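Local coordinates for protein diheme cytochrome c (Shewanella baltica, PDB 3U99) that binds two covalently attached heme c groups and probably transfers electrons, at residues P88-I91 with T92-A95. Numbering follows the deposited sequence.
Sequences PQKI and TEQA. With HEC (heme c), chain C.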
ATOM      1  N   PRO A  88      12.869   0.468  -7.150  1.00 32.34           N
ATOM      2  CA  PRO A  88      11.545   0.146  -6.648  1.00 28.16           C
ATOM      3  C   PRO A  88      10.586   1.314  -6.814  1.00 24.98           C
ATOM      4  O   PRO A  88      10.882   2.439  -6.395  1.00 26.10           O
ATOM      5  CB  PRO A  88      11.677  -0.062  -5.144  1.00 30.33           C
ATOM      6  CG  PRO A  88      13.116   0.168  -4.823  1.00 33.00           C
ATOM      7  CD  PRO A  88      13.810   0.682  -6.025  1.00 33.34           C
ATOM      8  N   GLN A  89       9.455   0.987  -7.381  1.00 24.64           N
ATOM      9  CA  GLN A  89       8.355   1.884  -7.609  1.00 21.99           C
ATOM     10  C   GLN A  89       7.272   1.730  -6.523  1.00 19.52           C
ATOM     11  O   GLN A  89       7.030   0.688  -5.955  1.00 20.43           O
ATOM     12  CB  GLN A  89       7.704   1.616  -8.962  1.00 24.20           C
ATOM     13  CG  GLN A  89       8.597   1.795 -10.153  1.00 29.37           C
ATOM     14  CD  GLN A  89       7.972   1.523 -11.502  1.00 32.81           C
ATOM     15  OE1 GLN A  89       8.744   1.452 -12.498  1.00 40.54           O
ATOM     16  NE2 GLN A  89       6.647   1.381 -11.555  1.00 28.78           N
ATOM     17  N   LYS A  90       6.591   2.845  -6.317  1.00 17.49           N
ATOM     18  CA  LYS A  90       5.479   2.883  -5.411  1.00 15.51           C
ATOM     19  C   LYS A  90       4.150   2.549  -6.073  1.00 13.65           C
ATOM     20  O   LYS A  90       3.972   2.741  -7.261  1.00 14.15           O
ATOM     21  CB  LYS A  90       5.455   4.315  -4.900  1.00 17.76           C
ATOM     22  CG  LYS A  90       6.713   4.700  -4.148  1.00 23.01           C
ATOM     23  CD  LYS A  90       6.467   6.081  -3.550  1.00 26.66           C
ATOM     24  CE  LYS A  90       7.577   6.555  -2.640  1.00 30.10           C
ATOM     25  NZ  LYS A  90       7.267   7.932  -2.093  1.00 37.67           N
ATOM     26  N   ILE A  91       3.174   2.079  -5.310  1.00 11.54           N
ATOM     27  CA  ILE A  91       1.793   1.942  -5.814  1.00 10.53           C
ATOM     28  C   ILE A  91       1.277   3.280  -6.321  1.00 10.30           C
ATOM     29  O   ILE A  91       0.620   3.334  -7.337  1.00 10.33           O
ATOM     30  CB  ILE A  91       0.906   1.356  -4.737  1.00 10.22           C
ATOM     31  CG1 ILE A  91       1.354  -0.068  -4.370  1.00 10.45           C
ATOM     32  CG2 ILE A  91      -0.527   1.313  -5.211  1.00 12.07           C
ATOM     33  CD1 ILE A  91       0.806  -0.578  -3.037  1.00 11.73           C
ATOM     34  N   THR A  92       1.578   4.320  -5.569  1.00 10.54           N
ATOM     35  CA  THR A  92       1.031   5.662  -5.883  1.00 10.17           C
ATOM     36  C   THR A  92       1.676   6.239  -7.133  1.00 12.39           C
ATOM     37  O   THR A  92       1.250   7.335  -7.548  1.00 17.40           O
ATOM     38  CB  THR A  92       1.204   6.610  -4.687  1.00 11.69           C
ATOM     39  OG1 THR A  92       2.579   6.572  -4.291  1.00 16.05           O
ATOM     40  CG2 THR A  92       0.330   6.163  -3.514  1.00 13.22           C
ATOM     41  N   GLU A  93       2.625   5.559  -7.731  1.00 12.86           N
ATOM     42  CA  GLU A  93       3.243   6.007  -8.974  1.00 15.59           C
ATOM     43  C   GLU A  93       2.746   5.210 -10.153  1.00 13.36           C
ATOM     44  O   GLU A  93       3.128   5.422 -11.307  1.00 16.95           O
ATOM     45  CB  GLU A  93       4.777   5.800  -8.889  1.00 19.42           C
ATOM     46  CG  GLU A  93       5.462   6.712  -7.898  1.00 22.23           C
ATOM     47  CD  GLU A  93       6.936   6.344  -7.675  1.00 23.28           C
ATOM     48  OE1 GLU A  93       7.402   5.197  -7.816  0.50 21.58           O
ATOM     49  OE2 GLU A  93       7.610   7.354  -7.317  0.50 25.36           O
ATOM     50  N   GLN A  94       1.916   4.211  -9.902  1.00 12.58           N
ATOM     51  CA  GLN A  94       1.374   3.442 -11.015  1.00 11.93           C
ATOM     52  C   GLN A  94       0.267   4.229 -11.716  1.00 12.32           C
ATOM     53  O   GLN A  94      -0.524   4.947 -11.151  1.00 11.18           O
ATOM     54  CB  GLN A  94       0.891   2.091 -10.509  1.00 13.71           C
ATOM     55  CG  GLN A  94       1.877   1.282  -9.662  1.00 13.69           C
ATOM     56  CD  GLN A  94       3.213   1.125 -10.323  1.00 15.40           C
ATOM     57  OE1 GLN A  94       4.316   1.532  -9.901  1.00 18.29           O
ATOM     58  NE2 GLN A  94       3.105   0.560 -11.491  1.00 17.55           N
ATOM     59  N   ALA A  95       0.210   3.982 -13.001  1.00 13.40           N
ATOM     60  CA  ALA A  95      -0.752   4.689 -13.844  1.00 14.73           C
ATOM     61  C   ALA A  95      -2.187   4.388 -13.401  1.00 12.92           C
ATOM     62  O   ALA A  95      -3.002   5.294 -13.430  1.00 12.87           O
ATOM     63  CB  ALA A  95      -0.587   4.278 -15.279  1.00 19.68           C
TER
HETATM   64 FE   HEC C 700       6.971  -0.058   3.266  1.00  6.18          FE
HETATM   65  CHA HEC C 700       6.280   2.635   1.395  1.00  8.44           C
HETATM   66  CHB HEC C 700       5.762  -2.102   0.833  1.00  7.35           C
HETATM   67  CHC HEC C 700       7.542  -2.726   5.244  1.00  7.29           C
HETATM   68  CHD HEC C 700       8.349   1.977   5.615  1.00  8.22           C
HETATM   69  NA  HEC C 700       6.165   0.208   1.441  1.00  7.22           N
HETATM   70  C1A HEC C 700       5.925   1.433   0.837  1.00  7.47           C
HETATM   71  C2A HEC C 700       5.244   1.224  -0.430  1.00  8.28           C
HETATM   72  C3A HEC C 700       5.089  -0.114  -0.561  1.00  8.04           C
HETATM   73  C4A HEC C 700       5.709  -0.731   0.602  1.00  6.71           C
HETATM   74  CMA HEC C 700       4.463  -0.845  -1.717  1.00  9.92           C
HETATM   75  CAA HEC C 700       4.849   2.323  -1.335  1.00  9.88           C
HETATM   76  CBA HEC C 700       3.552   2.980  -0.910  1.00 10.45           C
HETATM   77  CGA HEC C 700       3.097   3.977  -1.977  1.00 10.54           C
HETATM   78  O1A HEC C 700       2.691   3.506  -3.072  1.00 11.24           O
HETATM   79  O2A HEC C 700       3.156   5.205  -1.777  1.00 15.56           O
HETATM   80  NB  HEC C 700       6.721  -2.053   3.058  1.00  6.34           N
HETATM   81  C1B HEC C 700       6.237  -2.718   1.955  1.00  6.98           C
HETATM   82  C2B HEC C 700       6.392  -4.138   2.178  1.00  7.45           C
HETATM   83  C3B HEC C 700       6.900  -4.320   3.410  1.00  7.15           C
HETATM   84  C4B HEC C 700       7.081  -3.031   3.974  1.00  7.01           C
HETATM   85  CMB HEC C 700       5.990  -5.173   1.135  1.00  8.69           C
HETATM   86  CAB HEC C 700       7.305  -5.598   4.142  1.00  8.42           C
HETATM   87  CBB HEC C 700       8.442  -6.303   3.375  1.00 10.03           C
HETATM   88  NC  HEC C 700       7.758  -0.332   5.090  1.00  6.89           N
HETATM   89  C1C HEC C 700       7.854  -1.495   5.770  1.00  7.30           C
HETATM   90  C2C HEC C 700       8.389  -1.331   7.077  1.00  7.85           C
HETATM   91  C3C HEC C 700       8.611  -0.003   7.177  1.00  8.39           C
HETATM   92  C4C HEC C 700       8.276   0.614   5.950  1.00  7.79           C
HETATM   93  CMC HEC C 700       8.519  -2.446   8.126  1.00 11.40           C
HETATM   94  CAC HEC C 700       9.117   0.731   8.397  1.00  9.70           C
HETATM   95  CBC HEC C 700      10.458   0.288   8.957  1.00 11.04           C
HETATM   96  ND  HEC C 700       7.303   1.903   3.425  1.00  6.97           N
HETATM   97  C1D HEC C 700       7.923   2.531   4.463  1.00  8.31           C
HETATM   98  C2D HEC C 700       7.982   3.978   4.191  1.00  9.69           C
HETATM   99  C3D HEC C 700       7.391   4.176   3.001  1.00  9.54           C
HETATM  100  C4D HEC C 700       6.938   2.871   2.567  1.00  8.19           C
HETATM  101  CMD HEC C 700       8.718   5.023   4.997  1.00 13.21           C
HETATM  102  CAD HEC C 700       7.235   5.490   2.311  1.00 12.06           C
HETATM  103  CBD HEC C 700       5.873   6.189   2.646  1.00 18.08           C
HETATM  104  CGD HEC C 700       5.865   7.585   2.031  1.00 22.89           C
HETATM  105  O1D HEC C 700       4.782   8.209   2.555  1.00 32.91           O
HETATM  106  O2D HEC C 700       6.312   7.631   0.790  1.00 32.48           O
HETATM  107  O   HOH W   1       9.932   5.531  -6.300  1.00 51.49           O
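T92 meets the side chain of K90 obliquely, OG1 3.7 Å from K90 CB, and both reach the propionates of one heme c. T92 N gives its hydrogen to heme O1A over 2.9 Å, and its hydroxyl lies beside O2A of the same carboxylate; the extended K90 chain carries NZ to O2D of the other propionate, a basic group that would offset its charge. E93 folds back over the turn: its backbone N hydrogen-bonds to K90 O, while OE1, met from above the carboxylate plane, takes the K90 N-H almost straight (2.9 Å, 176°). At Q94 the backbone N hydrogen-bonds to I91 O, and a bend at chi2 (-52°) swings the amide back to Q89, whose NE2 donates in plane to a lone pair of Q94 OE1 at 2.9 Å, the two amides 18° from coplanar. A leucine at Q94 would probably leave Q89 NE2 without this acceptor and its amide freer to turn. This 3-10 turn lies between the two hemes, the second touching I91 and T92; K35 of helix 33-40 borders Q89 and Q94, and Q94 takes the N-cap position of helix 95-101, whose F96 and F97 pack on I91 and T92.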